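Local structure of methylthioribose-1-phosphate isomerase (Saccharomyces cerevisiae, 1W2W) at residues F8-P13 with Y139-I144; S63-V68 with S135-V140; V18-Q23 with V33-I38; G52-A57 with L186-Y191. The protein catalyses the interconversion of 5-methylthioribose-1-phosphate and 5-methylthioribulose-1-phosphate in the methionine salvage pathway, and is represented here by its N-terminal half. All blocks are in the same frame, centred on the assembly; numbering follows the deposited sequence.

How the contacts relate
Contact 1 opens first, on strand 6-9, outermost in this chain's sheet. Contact 3 then opens and closes inside its loop as the hairpin of 17-21 and 32-34, with 17-21 as the middle strand beside 6-9. Contact 4 opens at the start of helix 53-73, and contact 2 opens further along that helix. Helix 129-168 closes contacts 2 and 1 on overlapping residues, sharing Tyr139 and Val140, and their centres lie about 8 Å apart. Contact 4 closes last, at 186-191, so it encloses contact 2 and crosses contact 1. Between contacts 2 and 3, Ile38 N probably hydrogen-bonds to Glu67 OE2. Together the four join the N-terminal sheet, two long helices and the loop after strand 174-179.

Contact 1. Residues F8-P13 with Y139-I144; sequences FDRSEP and YVCELI
Val140 and Phe8 meet first along helix segment 139-144: Val140 CG2 comes to 4.1 Å from Phe8 CZ, the two side chains crossing at about a right angle. One residue on, Cys141 serves both partners from strand end and loop. Its SG sits at the edge of the Phe8 ring, 5.3 Å from the ring centroid and 79° off the ring normal, a sulfur-aromatic contact made from near the ring plane. The same SG lies over one face of the Arg10 guanidinium, 3.5 Å above the plane and displaced toward its rim, so that Arg10 NH1 is 3.6 Å from Cys141 SG. A bend of the arginine chain at chi3 (66°) brings NE into this region. At the end of the segment, Ile144 divides its branches: CD1 comes within 3.4 Å of Phe8 CD2, in an oblique approach to the ring, while CG2 lies at the guanidinium edge, 3.9 Å from Arg10 NH2. That nitrogen also forms a salt bridge with Asp145, which gives the charge a partner one residue further along the helix. Arg10 CB covers part of one face of the Phe8 ring. The geometry is that of a strand end and the loop leaving it, laid against a helix: strand 6-9 of the N-terminal antiparallel sheet on helix 129-168.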
loop_
_atom_site.group_PDB
_atom_site.type_symbol
_atom_site.label_atom_id
_atom_site.label_comp_id
_atom_site.label_asym_id
_atom_site.label_seq_id
_atom_site.Cartn_x
_atom_site.Cartn_y
_atom_site.Cartn_z
ATOM N N PHE A 8 22.249 0.958 24.421
ATOM C CA PHE A 8 23.195 0.023 25.031
ATOM C C PHE A 8 24.173 0.817 25.891
ATOM O O PHE A 8 25.051 1.496 25.364
ATOM C CB PHE A 8 23.949 -0.714 23.909
ATOM C CG PHE A 8 25.081 -1.573 24.391
ATOM C CD1 PHE A 8 25.006 -2.231 25.609
ATOM C CD2 PHE A 8 26.228 -1.732 23.617
ATOM C CE1 PHE A 8 26.062 -3.026 26.051
ATOM C CE2 PHE A 8 27.275 -2.524 24.043
ATOM C CZ PHE A 8 27.195 -3.175 25.265
ATOM N N ASP A 9 24.018 0.759 27.212
ATOM C CA ASP A 9 24.973 1.412 28.095
ATOM C C ASP A 9 26.055 0.400 28.453
ATOM O O ASP A 9 25.818 -0.530 29.233
ATOM C CB ASP A 9 24.250 1.886 29.355
ATOM C CG ASP A 9 25.152 2.626 30.311
ATOM O OD1 ASP A 9 26.391 2.668 30.132
ATOM O OD2 ASP A 9 24.681 3.209 31.300
ATOM N N ARG A 10 27.235 0.598 27.875
ATOM C CA ARG A 10 28.331 -0.357 27.981
ATOM C C ARG A 10 29.329 0.070 29.047
ATOM O O ARG A 10 30.380 -0.553 29.217
ATOM C CB ARG A 10 29.016 -0.485 26.619
ATOM C CG ARG A 10 29.868 0.727 26.248
ATOM C CD ARG A 10 30.642 0.561 24.944
ATOM N NE ARG A 10 29.743 0.473 23.796
ATOM C CZ ARG A 10 30.141 0.185 22.561
ATOM N NH1 ARG A 10 31.425 -0.048 22.313
ATOM N NH2 ARG A 10 29.254 0.127 21.576
ATOM N N SER A 11 28.999 1.134 29.768
ATOM C CA SER A 11 29.973 1.825 30.605
ATOM C C SER A 11 30.471 0.967 31.768
ATOM O O SER A 11 31.595 1.150 32.248
ATOM C CB SER A 11 29.397 3.139 31.118
ATOM O OG SER A 11 28.384 2.906 32.075
ATOM N N GLU A 12 29.631 0.041 32.221
ATOM C CA GLU A 12 30.070 -1.002 33.153
ATOM C C GLU A 12 30.135 -2.325 32.394
ATOM O O GLU A 12 29.111 -2.979 32.182
ATOM C CB GLU A 12 29.075 -1.136 34.311
ATOM C CG GLU A 12 29.054 0.017 35.306
ATOM C CD GLU A 12 27.896 -0.113 36.283
ATOM O OE1 GLU A 12 27.792 -1.169 36.935
ATOM O OE2 GLU A 12 27.079 0.823 36.412
ATOM N N PRO A 13 31.322 -2.725 31.945
ATOM C CA PRO A 13 31.421 -3.932 31.112
ATOM C C PRO A 13 30.815 -5.176 31.768
ATOM O O PRO A 13 30.336 -6.055 31.054
ATOM C CB PRO A 13 32.930 -4.085 30.896
ATOM C CG PRO A 13 33.459 -2.693 31.043
ATOM C CD PRO A 13 32.632 -2.081 32.148
ATOM N N TYR A 139 32.521 -9.024 22.029
ATOM C CA TYR A 139 31.894 -9.346 20.751
ATOM C C TYR A 139 30.784 -8.354 20.415
ATOM O O TYR A 139 30.701 -7.842 19.280
ATOM C CB TYR A 139 31.329 -10.774 20.709
ATOM C CG TYR A 139 30.474 -10.957 19.473
ATOM C CD1 TYR A 139 31.063 -11.133 18.231
ATOM C CD2 TYR A 139 29.083 -10.930 19.547
ATOM C CE1 TYR A 139 30.294 -11.286 17.092
ATOM C CE2 TYR A 139 28.297 -11.085 18.404
ATOM C CZ TYR A 139 28.916 -11.258 17.183
ATOM O OH TYR A 139 28.195 -11.419 16.028
ATOM N N VAL A 140 29.914 -8.091 21.385
ATOM C CA VAL A 140 28.787 -7.204 21.104
ATOM C C VAL A 140 29.223 -5.760 20.847
ATOM O O VAL A 140 28.645 -5.077 19.991
ATOM C CB VAL A 140 27.648 -7.302 22.147
ATOM C CG1 VAL A 140 27.183 -8.744 22.270
ATOM C CG2 VAL A 140 28.066 -6.735 23.499
ATOM N N CYS A 141 30.250 -5.297 21.561
ATOM C CA CYS A 141 30.799 -3.979 21.296
ATOM C C CYS A 141 31.307 -3.904 19.865
ATOM O O CYS A 141 31.070 -2.910 19.169
ATOM C CB CYS A 141 31.919 -3.630 22.279
ATOM S SG CYS A 141 31.260 -3.279 23.933
ATOM N N GLU A 142 32.001 -4.954 19.435
ATOM C CA GLU A 142 32.576 -4.981 18.096
ATOM C C GLU A 142 31.490 -5.062 17.032
ATOM O O GLU A 142 31.560 -4.345 16.032
ATOM C CB GLU A 142 33.558 -6.136 17.947
ATOM C CG GLU A 142 34.871 -5.856 18.664
ATOM C CD GLU A 142 35.633 -7.124 18.980
ATOM O OE1 GLU A 142 35.470 -8.112 18.227
ATOM O OE2 GLU A 142 36.388 -7.118 19.983
ATOM N N LEU A 143 30.495 -5.919 17.260
ATOM C CA LEU A 143 29.350 -6.041 16.350
ATOM C C LEU A 143 28.694 -4.670 16.143
ATOM O O LEU A 143 28.444 -4.232 15.006
ATOM C CB LEU A 143 28.339 -7.064 16.897
ATOM C CG LEU A 143 27.001 -7.199 16.150
ATOM C CD1 LEU A 143 27.199 -7.881 14.798
ATOM C CD2 LEU A 143 25.945 -7.914 16.997
ATOM N N ILE A 144 28.422 -3.986 17.249
ATOM C CA ILE A 144 27.755 -2.696 17.195
ATOM C C ILE A 144 28.678 -1.640 16.574
ATOM O O ILE A 144 28.276 -0.886 15.686
ATOM C CB ILE A 144 27.267 -2.292 18.615
ATOM C CG1 ILE A 144 26.099 -3.196 19.045
ATOM C CG2 ILE A 144 26.850 -0.814 18.656
ATOM C CD1 ILE A 144 25.807 -3.196 20.538
#

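Contact 2. Residues S63-V68 with S135-V140; sequences SVLTEV and SLYNYV
Tyr137 meets Leu65 at the edge of its ring, where Leu65 CD2 lies near the ring plane, 4.1 Å from Tyr137 CD1; segment 63-68 thus approaches the ring from its rim. The phenol points on toward the N-terminal loop, where its OH is hydrogen-bonded to Arg10 O and Pro13 packs against the side chain. The framework is an antiparallel helix pair, helix 53-73 against helix 129-168: the axes of the two short segments come within 9.9 Å, and their directions differ by 154°. Leu65 and Leu136 form the middle of this interface, and their side chains slide past each other in opposite directions. Both hold CG anti to the backbone N (chi1 177° for Leu65 and -179° for Leu136). Leu65 reaches between Tyr137 and Val140, its CD2 being 3.8 Å from Val140 CG2. Leu136 CD2 in turn packs on Val64 and Leu65, with Val68 more distant. The surroundings are apolar on further sides as well: Val64 also packs on Leu99 and Leu102 of helix 88-103, and Leu136 on Ile119 of helix 111-124. The two segments bury 221 Å² between them, and the contacts are apolar side chain on side chain, or methyl on backbone. Leu136 CD2 touches Val64 CG1 at 3.8 Å and Leu65 CB at 3.7 Å, and it comes nearer still to the helix backbone, 3.5 Å from both Leu65 N and Leu65 CA.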
loop_
_atom_site.group_PDB
_atom_site.type_symbol
_atom_site.label_atom_id
_atom_site.label_comp_id
_atom_site.label_asym_id
_atom_site.label_seq_id
_atom_site.Cartn_x
_atom_site.Cartn_y
_atom_site.Cartn_z
ATOM N N SER A 63 20.860 -9.593 24.278
ATOM C CA SER A 63 20.008 -10.295 25.239
ATOM C C SER A 63 20.708 -11.521 25.835
ATOM O O SER A 63 20.407 -11.920 26.964
ATOM C CB SER A 63 18.642 -10.663 24.640
ATOM O OG SER A 63 18.721 -11.819 23.819
ATOM N N VAL A 64 21.632 -12.113 25.083
ATOM C CA VAL A 64 22.459 -13.201 25.614
ATOM C C VAL A 64 23.395 -12.643 26.691
ATOM O O VAL A 64 23.573 -13.234 27.771
ATOM C CB VAL A 64 23.282 -13.875 24.494
ATOM C CG1 VAL A 64 24.050 -15.076 25.049
ATOM C CG2 VAL A 64 22.388 -14.341 23.354
ATOM N N LEU A 65 23.998 -11.494 26.410
ATOM C CA LEU A 65 24.887 -10.872 27.385
ATOM C C LEU A 65 24.142 -10.448 28.652
ATOM O O LEU A 65 24.611 -10.707 29.762
ATOM C CB LEU A 65 25.666 -9.696 26.779
ATOM C CG LEU A 65 26.572 -8.917 27.751
ATOM C CD1 LEU A 65 27.683 -9.817 28.314
ATOM C CD2 LEU A 65 27.181 -7.703 27.061
ATOM N N THR A 66 22.990 -9.800 28.525
ATOM C CA THR A 66 22.248 -9.444 29.737
ATOM C C THR A 66 21.855 -10.694 30.524
ATOM O O THR A 66 21.851 -10.668 31.759
ATOM C CB THR A 66 20.999 -8.571 29.453
ATOM O OG1 THR A 66 20.167 -9.200 28.476
ATOM C CG2 THR A 66 21.374 -7.247 28.819
ATOM N N GLU A 67 21.528 -11.776 29.821
ATOM C CA GLU A 67 21.161 -13.021 30.494
ATOM C C GLU A 67 22.329 -13.589 31.296
ATOM O O GLU A 67 22.166 -13.966 32.464
ATOM C CB GLU A 67 20.614 -14.077 29.530
ATOM C CG GLU A 67 20.317 -15.390 30.243
ATOM C CD GLU A 67 19.221 -16.188 29.576
ATOM O OE1 GLU A 67 19.355 -17.425 29.487
ATOM O OE2 GLU A 67 18.220 -15.579 29.141
ATOM N N VAL A 68 23.513 -13.658 30.692
ATOM C CA VAL A 68 24.624 -14.275 31.414
ATOM C C VAL A 68 25.073 -13.401 32.574
ATOM O O VAL A 68 25.531 -13.903 33.609
ATOM C CB VAL A 68 25.801 -14.665 30.504
ATOM C CG1 VAL A 68 25.355 -15.660 29.429
ATOM C CG2 VAL A 68 26.426 -13.449 29.906
ATOM N N SER A 135 34.217 -12.151 26.923
ATOM C CA SER A 135 34.436 -12.254 25.480
ATOM C C SER A 135 33.180 -11.850 24.708
ATOM O O SER A 135 33.267 -11.270 23.622
ATOM C CB SER A 135 34.842 -13.681 25.105
ATOM O OG SER A 135 36.069 -14.032 25.734
ATOM N N LEU A 136 32.016 -12.169 25.265
ATOM C CA LEU A 136 30.752 -11.774 24.661
ATOM C C LEU A 136 30.561 -10.261 24.711
ATOM O O LEU A 136 30.065 -9.668 23.744
ATOM C CB LEU A 136 29.575 -12.495 25.331
ATOM C CG LEU A 136 28.178 -12.196 24.776
ATOM C CD1 LEU A 136 28.076 -12.522 23.288
ATOM C CD2 LEU A 136 27.090 -12.923 25.569
ATOM N N TYR A 137 30.947 -9.636 25.825
ATOM C CA TYR A 137 30.941 -8.179 25.910
ATOM C C TYR A 137 31.782 -7.588 24.780
ATOM O O TYR A 137 31.347 -6.669 24.072
ATOM C CB TYR A 137 31.527 -7.695 27.242
ATOM C CG TYR A 137 31.659 -6.184 27.316
ATOM C CD1 TYR A 137 30.553 -5.381 27.591
ATOM C CD2 TYR A 137 32.889 -5.559 27.115
ATOM C CE1 TYR A 137 30.674 -3.988 27.659
ATOM C CE2 TYR A 137 33.010 -4.184 27.183
ATOM C CZ TYR A 137 31.906 -3.408 27.454
ATOM O OH TYR A 137 32.037 -2.036 27.525
ATOM N N ASN A 138 32.997 -8.108 24.622
ATOM C CA ASN A 138 33.856 -7.654 23.524
ATOM C C ASN A 138 33.167 -7.872 22.182
ATOM O O ASN A 138 33.217 -7.005 21.300
ATOM C CB ASN A 138 35.220 -8.352 23.555
ATOM C CG ASN A 138 36.078 -7.869 24.707
ATOM O OD1 ASN A 138 35.765 -6.855 25.332
ATOM N ND2 ASN A 138 37.154 -8.587 24.995
ATOM N N TYR A 139 32.521 -9.024 22.029
ATOM C CA TYR A 139 31.894 -9.346 20.751
ATOM C C TYR A 139 30.784 -8.354 20.415
ATOM O O TYR A 139 30.701 -7.842 19.280
ATOM C CB TYR A 139 31.329 -10.774 20.709
ATOM C CG TYR A 139 30.474 -10.957 19.473
ATOM C CD1 TYR A 139 31.063 -11.133 18.231
ATOM C CD2 TYR A 139 29.083 -10.930 19.547
ATOM C CE1 TYR A 139 30.294 -11.286 17.092
ATOM C CE2 TYR A 139 28.297 -11.085 18.404
ATOM C CZ TYR A 139 28.916 -11.258 17.183
ATOM O OH TYR A 139 28.195 -11.419 16.028
ATOM N N VAL A 140 29.914 -8.091 21.385
ATOM C CA VAL A 140 28.787 -7.204 21.104
ATOM C C VAL A 140 29.223 -5.760 20.847
ATOM O O VAL A 140 28.645 -5.077 19.991
ATOM C CB VAL A 140 27.648 -7.302 22.147
ATOM C CG1 VAL A 140 27.183 -8.744 22.270
ATOM C CG2 VAL A 140 28.066 -6.735 23.499
#

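Contact 3. Residues V18-Q23 with V33-I38; sequences VKVLDQ and VPIHTI
Val18, Val20, Val33 and Ile35 make the apolar centre of this antiparallel beta hairpin, formed by strands 17-21 and 32-34. Val18 CG1 lies 3.9 Å from Ile35 CB, in an oblique approach. The Val20 side chain is shared: its CG2 meets Val33 CB at 3.9 Å, and its CG1, anti to the carbonyl carbon (chi1 -61°), meets Ile35 CG1 at 4.1 Å. Val18, Val20 and Ile35 also pack on helix 53-73, and Val33 and Ile35 on helix 38-46. Lys19 and Pro34, a non-hydrogen-bonded pair, point to the other face, where Lys19 has a cation-pi contact with Tyr32.

Between the faces runs the backbone ladder. Val20 and Val33 are a hydrogen-bonded pair: Val20 N donates to Val33 O at 2.9 Å, and Val33 N returns a 2.8 Å bond to Val20 O. The third bond, Ile35 N to Val18 O, is nearly straight (168°) at 3.0 Å. Beyond it a water extends the ladder: it accepts from Val18 N at 2.9 Å and donates to Ile35 O at 2.8 Å.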
loop_
_atom_site.group_PDB
_atom_site.type_symbol
_atom_site.label_atom_id
_atom_site.label_comp_id
_atom_site.label_asym_id
_atom_site.label_seq_id
_atom_site.Cartn_x
_atom_site.Cartn_y
_atom_site.Cartn_z
ATOM N N VAL A 18 20.504 -2.551 28.654
ATOM C CA VAL A 18 20.015 -2.540 27.283
ATOM C C VAL A 18 18.528 -2.234 27.368
ATOM O O VAL A 18 17.811 -2.864 28.139
ATOM C CB VAL A 18 20.251 -3.909 26.605
ATOM C CG1 VAL A 18 19.688 -3.914 25.196
ATOM C CG2 VAL A 18 21.740 -4.256 26.593
ATOM N N LYS A 19 18.059 -1.262 26.592
ATOM C CA LYS A 19 16.618 -1.060 26.422
ATOM C C LYS A 19 16.371 -0.735 24.950
ATOM O O LYS A 19 17.264 -0.231 24.281
ATOM C CB LYS A 19 16.087 0.043 27.352
ATOM C CG LYS A 19 16.556 1.454 27.021
ATOM C CD LYS A 19 16.119 2.437 28.106
ATOM C CE LYS A 19 16.382 3.877 27.689
ATOM N NZ LYS A 19 16.128 4.822 28.817
ATOM N N VAL A 20 15.188 -1.032 24.427
ATOM C CA VAL A 20 14.945 -0.832 23.001
ATOM C C VAL A 20 13.658 -0.049 22.765
ATOM O O VAL A 20 12.694 -0.146 23.533
ATOM C CB VAL A 20 14.884 -2.160 22.229
ATOM C CG1 VAL A 20 16.209 -2.919 22.340
ATOM C CG2 VAL A 20 13.702 -3.009 22.718
ATOM N N LEU A 21 13.639 0.744 21.704
ATOM C CA LEU A 21 12.426 1.475 21.368
ATOM C C LEU A 21 11.388 0.478 20.891
ATOM O O LEU A 21 11.711 -0.419 20.125
ATOM C CB LEU A 21 12.705 2.452 20.230
ATOM C CG LEU A 21 13.187 3.856 20.574
ATOM C CD1 LEU A 21 13.292 4.640 19.283
ATOM C CD2 LEU A 21 12.241 4.530 21.560
ATOM N N ASP A 22 10.142 0.648 21.317
ATOM C CA ASP A 22 9.073 -0.177 20.763
ATOM C C ASP A 22 8.653 0.394 19.407
ATOM O O ASP A 22 7.894 1.378 19.321
ATOM C CB ASP A 22 7.880 -0.201 21.712
ATOM C CG ASP A 22 6.838 -1.209 21.296
ATOM O OD1 ASP A 22 6.813 -1.576 20.093
ATOM O OD2 ASP A 22 6.018 -1.700 22.107
ATOM N N GLN A 23 9.144 -0.220 18.335
ATOM C CA GLN A 23 8.915 0.366 17.020
ATOM C C GLN A 23 7.500 0.176 16.512
ATOM O O GLN A 23 7.126 0.768 15.495
ATOM C CB GLN A 23 9.928 -0.161 16.013
ATOM C CG GLN A 23 11.365 0.205 16.387
ATOM C CD GLN A 23 12.345 -0.192 15.308
ATOM O OE1 GLN A 23 12.119 0.081 14.130
ATOM N NE2 GLN A 23 13.433 -0.852 15.700
ATOM N N VAL A 33 11.548 -0.742 26.005
ATOM C CA VAL A 33 11.359 -2.086 26.533
ATOM C C VAL A 33 12.712 -2.557 27.070
ATOM O O VAL A 33 13.693 -2.637 26.329
ATOM C CB VAL A 33 10.885 -3.061 25.441
ATOM C CG1 VAL A 33 10.745 -4.464 25.995
ATOM C CG2 VAL A 33 9.553 -2.582 24.828
ATOM N N PRO A 34 12.784 -2.860 28.363
ATOM C CA PRO A 34 14.047 -3.340 28.938
ATOM C C PRO A 34 14.385 -4.727 28.420
ATOM O O PRO A 34 13.479 -5.542 28.215
ATOM C CB PRO A 34 13.762 -3.395 30.450
ATOM C CG PRO A 34 12.284 -3.539 30.551
ATOM C CD PRO A 34 11.702 -2.775 29.364
ATOM N N ILE A 35 15.676 -4.992 28.217
ATOM C CA ILE A 35 16.113 -6.331 27.845
ATOM C C ILE A 35 16.957 -6.924 28.973
ATOM O O ILE A 35 18.020 -6.404 29.282
ATOM C CB ILE A 35 16.952 -6.272 26.554
ATOM C CG1 ILE A 35 16.178 -5.563 25.431
ATOM C CG2 ILE A 35 17.442 -7.665 26.161
ATOM C CD1 ILE A 35 14.951 -6.320 24.900
ATOM N N HIS A 36 16.473 -8.000 29.587
ATOM C CA HIS A 36 17.195 -8.644 30.686
ATOM C C HIS A 36 17.635 -10.062 30.345
ATOM O O HIS A 36 18.688 -10.526 30.799
ATOM C CB HIS A 36 16.341 -8.630 31.963
ATOM C CG HIS A 36 16.035 -7.249 32.460
ATOM N ND1 HIS A 36 17.010 -6.394 32.924
ATOM C CD2 HIS A 36 14.865 -6.573 32.558
ATOM C CE1 HIS A 36 16.456 -5.250 33.287
ATOM N NE2 HIS A 36 15.156 -5.332 33.072
ATOM N N THR A 37 16.827 -10.759 29.556
ATOM C CA THR A 37 17.088 -12.164 29.265
ATOM C C THR A 37 16.859 -12.488 27.807
ATOM O O THR A 37 16.376 -11.646 27.033
ATOM C CB THR A 37 16.156 -13.064 30.083
ATOM O OG1 THR A 37 14.822 -12.957 29.553
ATOM C CG2 THR A 37 16.055 -12.557 31.520
ATOM N N ILE A 38 17.189 -13.724 27.447
ATOM C CA ILE A 38 16.976 -14.176 26.078
ATOM C C ILE A 38 15.486 -14.222 25.763
ATOM O O ILE A 38 15.079 -14.053 24.608
ATOM C CB ILE A 38 17.693 -15.515 25.836
ATOM C CG1 ILE A 38 19.209 -15.260 25.840
ATOM C CG2 ILE A 38 17.298 -16.108 24.482
ATOM C CD1 ILE A 38 20.066 -16.524 25.869
HETATM O O HOH W 1 19.228 -4.316 30.617
#

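Contact 4. Residues G52-A57 with L186-Y191; sequences GAPAIA and LATSGY. With SO4 (sulfate ion), chain I.
Ala187 O and Ala55 N form the hydrogen bond that joins the two segments, 3.0 Å long with an angle of 149° at the hydrogen. The donor stands well above the carbonyl plane, 41° out of it. The same oxygen is flanked by carbon on the helix side: Pro54 CD is 3.4 Å from Ala187 O, and Ala55 CB is 3.3 Å from it.

Two apolar contacts accompany the bond. Pro54 and Thr188 run side by side, pointing the same way, with Pro54 CG 4.0 Å from Thr188 CG2. Ala187 CB rests 3.9 Å from Gly52 CA, and the backbone angles of Gly52 are of the kind that call for glycine.

The loop is docked on a helix N terminus: Gly52 is the N-cap of helix 53-73, and Ala187 O supplies an acceptor for an amide of its first turn. The partner loop, after strand 174-179, contains an ST turn in which Thr188 OG1 accepts from Gly190 N; Thr188 OG1 is also hydrogen-bonded to Gly184 O. Gly52 lies about 7 Å from the side chain of Cys181, predicted to be a transition-state stabiliser, consistent with a place beside the active site.

A sulfate ion, probably from the crystallisation liquor, adds a further hydrogen bond: Gly52 N donates to its O1 at 2.9 Å and 169°, while Ile56 CD1 lies 3.9 Å from that O1.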
loop_
_atom_site.group_PDB
_atom_site.type_symbol
_atom_site.label_atom_id
_atom_site.label_comp_id
_atom_site.label_asym_id
_atom_site.label_seq_id
_atom_site.Cartn_x
_atom_site.Cartn_y
_atom_site.Cartn_z
ATOM N N GLY A 52 14.257 -4.738 11.582
ATOM C CA GLY A 52 15.454 -4.334 10.865
ATOM C C GLY A 52 16.542 -5.371 11.047
ATOM O O GLY A 52 16.888 -5.729 12.174
ATOM N N ALA A 53 17.088 -5.867 9.940
ATOM C CA ALA A 53 17.943 -7.053 10.037
ATOM C C ALA A 53 19.104 -6.930 11.038
ATOM O O ALA A 53 19.265 -7.799 11.906
ATOM C CB ALA A 53 18.454 -7.486 8.663
ATOM N N PRO A 54 19.929 -5.888 10.925
ATOM C CA PRO A 54 21.027 -5.730 11.881
ATOM C C PRO A 54 20.556 -5.445 13.298
ATOM O O PRO A 54 21.150 -5.996 14.224
ATOM C CB PRO A 54 21.854 -4.573 11.304
ATOM C CG PRO A 54 21.420 -4.511 9.832
ATOM C CD PRO A 54 19.939 -4.826 9.898
ATOM N N ALA A 55 19.527 -4.621 13.487
ATOM C CA ALA A 55 19.018 -4.391 14.837
ATOM C C ALA A 55 18.560 -5.678 15.510
ATOM O O ALA A 55 18.765 -5.876 16.720
ATOM C CB ALA A 55 17.874 -3.374 14.820
ATOM N N ILE A 56 17.934 -6.556 14.732
ATOM C CA ILE A 56 17.529 -7.858 15.254
ATOM C C ILE A 56 18.734 -8.636 15.788
ATOM O O ILE A 56 18.691 -9.155 16.913
ATOM C CB ILE A 56 16.779 -8.654 14.177
ATOM C CG1 ILE A 56 15.435 -7.980 13.871
ATOM C CG2 ILE A 56 16.631 -10.131 14.593
ATOM C CD1 ILE A 56 14.780 -8.460 12.597
ATOM N N ALA A 57 19.795 -8.713 14.984
ATOM C CA ALA A 57 21.032 -9.376 15.408
ATOM C C ALA A 57 21.641 -8.733 16.646
ATOM O O ALA A 57 22.143 -9.419 17.545
ATOM C CB ALA A 57 22.043 -9.387 14.278
ATOM N N LEU A 186 16.844 3.410 12.967
ATOM C CA LEU A 186 15.876 2.533 13.617
ATOM C C LEU A 186 16.019 1.052 13.279
ATOM O O LEU A 186 15.430 0.211 13.962
ATOM C CB LEU A 186 14.437 3.019 13.394
ATOM C CG LEU A 186 14.104 4.353 14.075
ATOM C CD1 LEU A 186 12.836 4.972 13.472
ATOM C CD2 LEU A 186 13.940 4.163 15.590
ATOM N N ALA A 187 16.782 0.745 12.227
ATOM C CA ALA A 187 16.939 -0.636 11.760
ATOM C C ALA A 187 18.313 -1.216 12.075
ATOM O O ALA A 187 18.585 -2.371 11.746
ATOM C CB ALA A 187 16.668 -0.717 10.252
ATOM N N THR A 188 19.170 -0.416 12.705
ATOM C CA THR A 188 20.603 -0.726 12.784
ATOM C C THR A 188 21.186 -0.139 14.072
ATOM O O THR A 188 20.451 0.283 14.957
ATOM C CB THR A 188 21.400 -0.170 11.566
ATOM O OG1 THR A 188 21.451 1.270 11.596
ATOM C CG2 THR A 188 20.766 -0.536 10.224
ATOM N N SER A 189 22.512 -0.089 14.174
ATOM C CA SER A 189 23.139 0.553 15.320
ATOM C C SER A 189 23.126 2.073 15.133
ATOM O O SER A 189 23.525 2.818 16.046
ATOM C CB SER A 189 24.587 0.060 15.486
ATOM O OG SER A 189 25.373 0.503 14.386
ATOM N N GLY A 190 22.684 2.542 13.966
ATOM C CA GLY A 190 22.725 3.963 13.661
ATOM C C GLY A 190 23.218 4.250 12.253
ATOM O O GLY A 190 24.000 3.482 11.702
ATOM N N TYR A 191 22.748 5.355 11.686
ATOM C CA TYR A 191 23.094 5.793 10.326
ATOM C C TYR A 191 22.410 5.000 9.189
ATOM O O TYR A 191 21.714 5.574 8.344
ATOM C CB TYR A 191 24.605 5.877 10.113
ATOM C CG TYR A 191 24.966 6.769 8.950
ATOM C CD1 TYR A 191 24.963 8.150 9.097
ATOM C CD2 TYR A 191 25.288 6.236 7.708
ATOM C CE1 TYR A 191 25.285 8.980 8.049
ATOM C CE2 TYR A 191 25.611 7.055 6.646
ATOM C CZ TYR A 191 25.600 8.431 6.825
ATOM O OH TYR A 191 25.914 9.288 5.801
HETATM S S SO4 I . 11.760 -5.964 9.020
HETATM O O1 SO4 I . 12.599 -6.518 10.088
HETATM O O2 SO4 I . 10.696 -6.925 8.727
HETATM O O3 SO4 I . 11.151 -4.726 9.471
HETATM O O4 SO4 I . 12.579 -5.767 7.831
#